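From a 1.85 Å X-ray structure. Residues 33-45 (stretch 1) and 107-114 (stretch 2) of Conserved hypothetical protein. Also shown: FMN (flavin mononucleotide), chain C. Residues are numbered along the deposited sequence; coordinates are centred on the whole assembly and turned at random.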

# COMPACT_ATOMS: atom_id res chain seq x y z
N ILE A 33 2.39 1.20 10.56
CA ILE A 33 3.85 1.24 10.66
C ILE A 33 4.33 0.15 11.62
O ILE A 33 3.54 -0.54 12.23
N ILE A 34 5.64 0.00 11.76
CA ILE A 34 6.11 -0.85 12.85
C ILE A 34 6.64 0.07 13.94
O ILE A 34 7.51 0.89 13.70
N ALA A 35 6.13 -0.08 15.14
CA ALA A 35 6.53 0.80 16.23
C ALA A 35 7.71 0.17 16.95
O ALA A 35 7.62 -0.99 17.33
N SER A 36 8.78 0.95 17.16
CA SER A 36 9.91 0.44 18.00
C SER A 36 9.82 1.08 19.38
O SER A 36 9.53 2.28 19.49
N THR A 37 10.08 0.31 20.42
CA THR A 37 9.99 0.84 21.79
C THR A 37 11.11 0.14 22.58
O THR A 37 11.70 -0.82 22.09
N GLY A 38 11.36 0.58 23.82
CA GLY A 38 12.23 -0.19 24.71
C GLY A 38 13.65 0.30 24.74
O GLY A 38 14.50 -0.22 24.05
N PHE A 39 13.87 1.33 25.54
CA PHE A 39 15.19 1.85 25.85
C PHE A 39 16.14 0.71 26.20
O PHE A 39 17.21 0.59 25.59
N GLU A 40 15.71 -0.18 27.10
CA GLU A 40 16.59 -1.21 27.70
C GLU A 40 16.59 -2.57 26.99
O GLU A 40 17.44 -3.40 27.25
N HIS A 41 15.60 -2.81 26.13
CA HIS A 41 15.53 -4.00 25.33
C HIS A 41 14.60 -3.64 24.16
O HIS A 41 13.40 -3.47 24.37
N PRO A 42 15.16 -3.49 22.97
CA PRO A 42 14.32 -3.01 21.85
C PRO A 42 13.29 -4.04 21.42
O PRO A 42 13.59 -5.26 21.34
N ASN A 43 12.10 -3.53 21.10
CA ASN A 43 10.98 -4.34 20.70
C ASN A 43 10.34 -3.67 19.49
O ASN A 43 10.37 -2.43 19.36
N ALA A 44 9.80 -4.48 18.60
CA ALA A 44 9.09 -3.93 17.45
C ALA A 44 7.72 -4.59 17.36
O ALA A 44 7.58 -5.77 17.64
N ALA A 45 6.71 -3.84 16.92
CA ALA A 45 5.37 -4.45 16.70
C ALA A 45 4.56 -3.57 15.74
O ALA A 45 4.67 -2.36 15.83
N GLU A 107 17.84 13.81 25.40
CA GLU A 107 19.00 13.10 25.92
C GLU A 107 18.61 11.62 26.05
O GLU A 107 17.47 11.30 26.36
N PHE A 108 19.58 10.75 25.82
CA PHE A 108 19.35 9.31 25.66
C PHE A 108 19.10 9.00 24.19
O PHE A 108 18.63 9.83 23.41
N LYS A 109 19.47 7.79 23.81
CA LYS A 109 19.31 7.31 22.47
C LYS A 109 17.97 6.59 22.47
O LYS A 109 17.38 6.40 23.53
N PHE A 110 17.48 6.22 21.29
CA PHE A 110 16.26 5.41 21.20
C PHE A 110 16.30 4.48 19.96
O PHE A 110 16.76 4.90 18.90
N PRO A 111 15.84 3.23 20.08
CA PRO A 111 15.95 2.28 18.99
C PRO A 111 14.94 2.55 17.85
O PRO A 111 13.74 2.76 18.11
N VAL A 112 15.44 2.53 16.62
CA VAL A 112 14.58 2.49 15.40
C VAL A 112 15.06 1.31 14.56
O VAL A 112 16.15 0.79 14.82
N LEU A 113 14.25 0.86 13.60
CA LEU A 113 14.69 -0.23 12.73
C LEU A 113 15.73 0.23 11.72
O LEU A 113 15.58 1.27 11.08
N LYS A 114 16.78 -0.58 11.55
CA LYS A 114 17.81 -0.29 10.55
C LYS A 114 17.23 -0.32 9.14
O LYS A 114 17.71 0.42 8.27

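The two stretches meet in a largely apolar contact, in which a β-hairpin and its turn pack against strand 110-113 and a single side-chain-to-backbone hydrogen bond crosses between them. Strands 33-37 and 110-113 run nearly antiparallel, at 153°, and together the stretches bury 521 Å². Within the first stretch, alternation along the strand directs Ile-34 and Ser-36 toward the partner, while Ala-35 and Thr-37 point away. Ser-36, with chi1 in p, donates from OG to the carbonyl O of Pro-111 (2.7 Å), so its hydroxyl is satisfied inside a buried setting. At one end, Leu-113 (m, t) brings CD1 to 3.7 Å from CG2 of Ile-34 (m, t) and CD2 to 4.3 Å from CB of Ala-44. Pro-111 fills the middle: its CB lies 3.9 Å from Pro-42 CB, and its CG 3.7 Å from Gly-38 O. At the turn, Phe-39 (m) and Phe-110 (t) leave their backbones sideways, but their rings converge. The edge of Phe-110 meets the face of Phe-39, with centroids 5.0 Å apart and planes at 80°. Phe-39 CE1 also reaches Phe-108 CB at 3.7 Å. FMN lies on the other side of the hairpin, where Asn-43 and Ala-45 approach its phosphate; Ala-45 CB is 3.4 Å from FMN O2P.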

# COMPACT_ATOMS: atom_id res chain seq x y z
CB ILE A 33 4.33 2.64 11.09
CG1 ILE A 33 3.58 3.17 12.33
CG2 ILE A 33 4.18 3.63 9.87
CD1 ILE A 33 4.03 2.60 13.66
CB ILE A 34 7.18 -1.80 12.33
CG1 ILE A 34 6.51 -2.77 11.33
CG2 ILE A 34 7.89 -2.52 13.53
CD1 ILE A 34 7.48 -3.50 10.49
CB ALA A 35 5.40 0.93 17.18
CB SER A 36 11.29 0.73 17.37
OG SER A 36 11.41 2.07 16.93
CB THR A 37 8.66 0.48 22.47
OG1 THR A 37 8.37 -0.94 22.36
CG2 THR A 37 7.44 1.34 21.97
CB PHE A 39 15.07 2.82 27.05
CG PHE A 39 14.79 4.25 26.66
CD1 PHE A 39 15.78 5.05 26.09
CD2 PHE A 39 13.54 4.83 26.94
CE1 PHE A 39 15.52 6.40 25.76
CE2 PHE A 39 13.27 6.18 26.61
CZ PHE A 39 14.27 6.96 26.02
CB GLU A 40 16.18 -1.44 29.16
CG GLU A 40 16.39 -0.26 30.08
CD GLU A 40 15.90 -0.53 31.49
OE1 GLU A 40 15.88 -1.72 31.94
OE2 GLU A 40 15.54 0.45 32.18
CB HIS A 41 14.94 -5.20 26.08
CG HIS A 41 14.75 -6.40 25.19
ND1 HIS A 41 15.77 -7.27 24.89
CD2 HIS A 41 13.68 -6.82 24.48
CE1 HIS A 41 15.33 -8.21 24.07
NE2 HIS A 41 14.06 -7.95 23.79
CB PRO A 42 15.32 -2.75 20.73
CG PRO A 42 16.51 -3.68 21.04
CD PRO A 42 16.56 -3.73 22.55
CB ASN A 43 9.92 -4.28 21.80
CG ASN A 43 8.74 -5.18 21.50
OD1 ASN A 43 7.61 -4.72 21.20
ND2 ASN A 43 8.99 -6.46 21.56
CB ALA A 44 9.88 -4.20 16.19
CB ALA A 45 4.64 -4.53 18.03
CB GLU A 107 19.52 13.69 27.24
CG GLU A 107 19.05 13.00 28.54
CD GLU A 107 17.63 13.37 28.95
OE1 GLU A 107 16.81 13.73 28.08
OE2 GLU A 107 17.33 13.29 30.17
CB PHE A 108 18.22 8.74 26.55
CG PHE A 108 18.35 9.07 28.05
CD1 PHE A 108 19.59 9.09 28.69
CD2 PHE A 108 17.20 9.32 28.81
CE1 PHE A 108 19.69 9.40 30.06
CE2 PHE A 108 17.28 9.62 30.18
CZ PHE A 108 18.53 9.66 30.80
CB LYS A 109 20.45 6.35 22.14
CG LYS A 109 21.56 6.94 21.26
CD LYS A 109 22.19 8.17 21.87
CE LYS A 109 23.24 8.76 20.93
NZ LYS A 109 23.69 10.10 21.41
CB PHE A 110 15.03 6.34 21.21
CG PHE A 110 13.74 5.63 21.53
CD1 PHE A 110 13.44 5.28 22.85
CD2 PHE A 110 12.88 5.25 20.51
CE1 PHE A 110 12.29 4.61 23.16
CE2 PHE A 110 11.72 4.55 20.81
CZ PHE A 110 11.42 4.24 22.11
CB PRO A 111 15.57 0.97 19.66
CG PRO A 111 14.64 1.34 20.75
CD PRO A 111 15.20 2.63 21.27
CB VAL A 112 14.63 3.82 14.63
CG1 VAL A 112 14.07 4.98 15.48
CG2 VAL A 112 16.04 4.15 14.10
CB LEU A 113 13.51 -0.86 11.99
CG LEU A 113 12.46 -1.48 12.92
CD1 LEU A 113 11.28 -2.01 12.07
CD2 LEU A 113 13.06 -2.62 13.71
CB LYS A 114 18.93 -1.30 10.64
CG LYS A 114 19.80 -1.07 11.87
CD LYS A 114 20.77 -2.25 12.04
CE LYS A 114 21.90 -2.14 11.08
NZ LYS A 114 23.12 -2.61 11.85
N1 FMN C . -1.88 -3.40 18.22
C2 FMN C . -2.18 -2.26 18.94
O2 FMN C . -2.17 -2.32 20.17
N3 FMN C . -2.52 -1.10 18.29
C4 FMN C . -2.53 -1.05 16.90
O4 FMN C . -2.62 0.01 16.31
C4A FMN C . -2.22 -2.20 16.17
N5 FMN C . -2.24 -2.18 14.79
C5A FMN C . -1.91 -3.32 14.06
C6 FMN C . -1.92 -3.28 12.66
C7 FMN C . -1.59 -4.40 11.92
C7M FMN C . -1.68 -4.34 10.42
C8 FMN C . -1.27 -5.60 12.60
C8M FMN C . -0.75 -6.78 11.88
C9 FMN C . -1.26 -5.65 14.00
C9A FMN C . -1.58 -4.49 14.73
N10 FMN C . -1.57 -4.51 16.13
C10 FMN C . -1.90 -3.38 16.85
C1' FMN C . -1.37 -5.80 16.86
C2' FMN C . 0.08 -5.88 17.32
O2' FMN C . 0.93 -5.64 16.23
C3' FMN C . 0.35 -7.28 17.82
O3' FMN C . -0.49 -7.52 18.94
C4' FMN C . 1.82 -7.48 18.15
O4' FMN C . 1.98 -8.86 18.32
C5' FMN C . 2.24 -6.73 19.42
O5' FMN C . 3.49 -7.21 19.89
P FMN C . 4.32 -6.58 21.13
O1P FMN C . 3.88 -7.38 22.36
O2P FMN C . 3.89 -5.10 21.33
O3P FMN C . 5.80 -6.82 20.85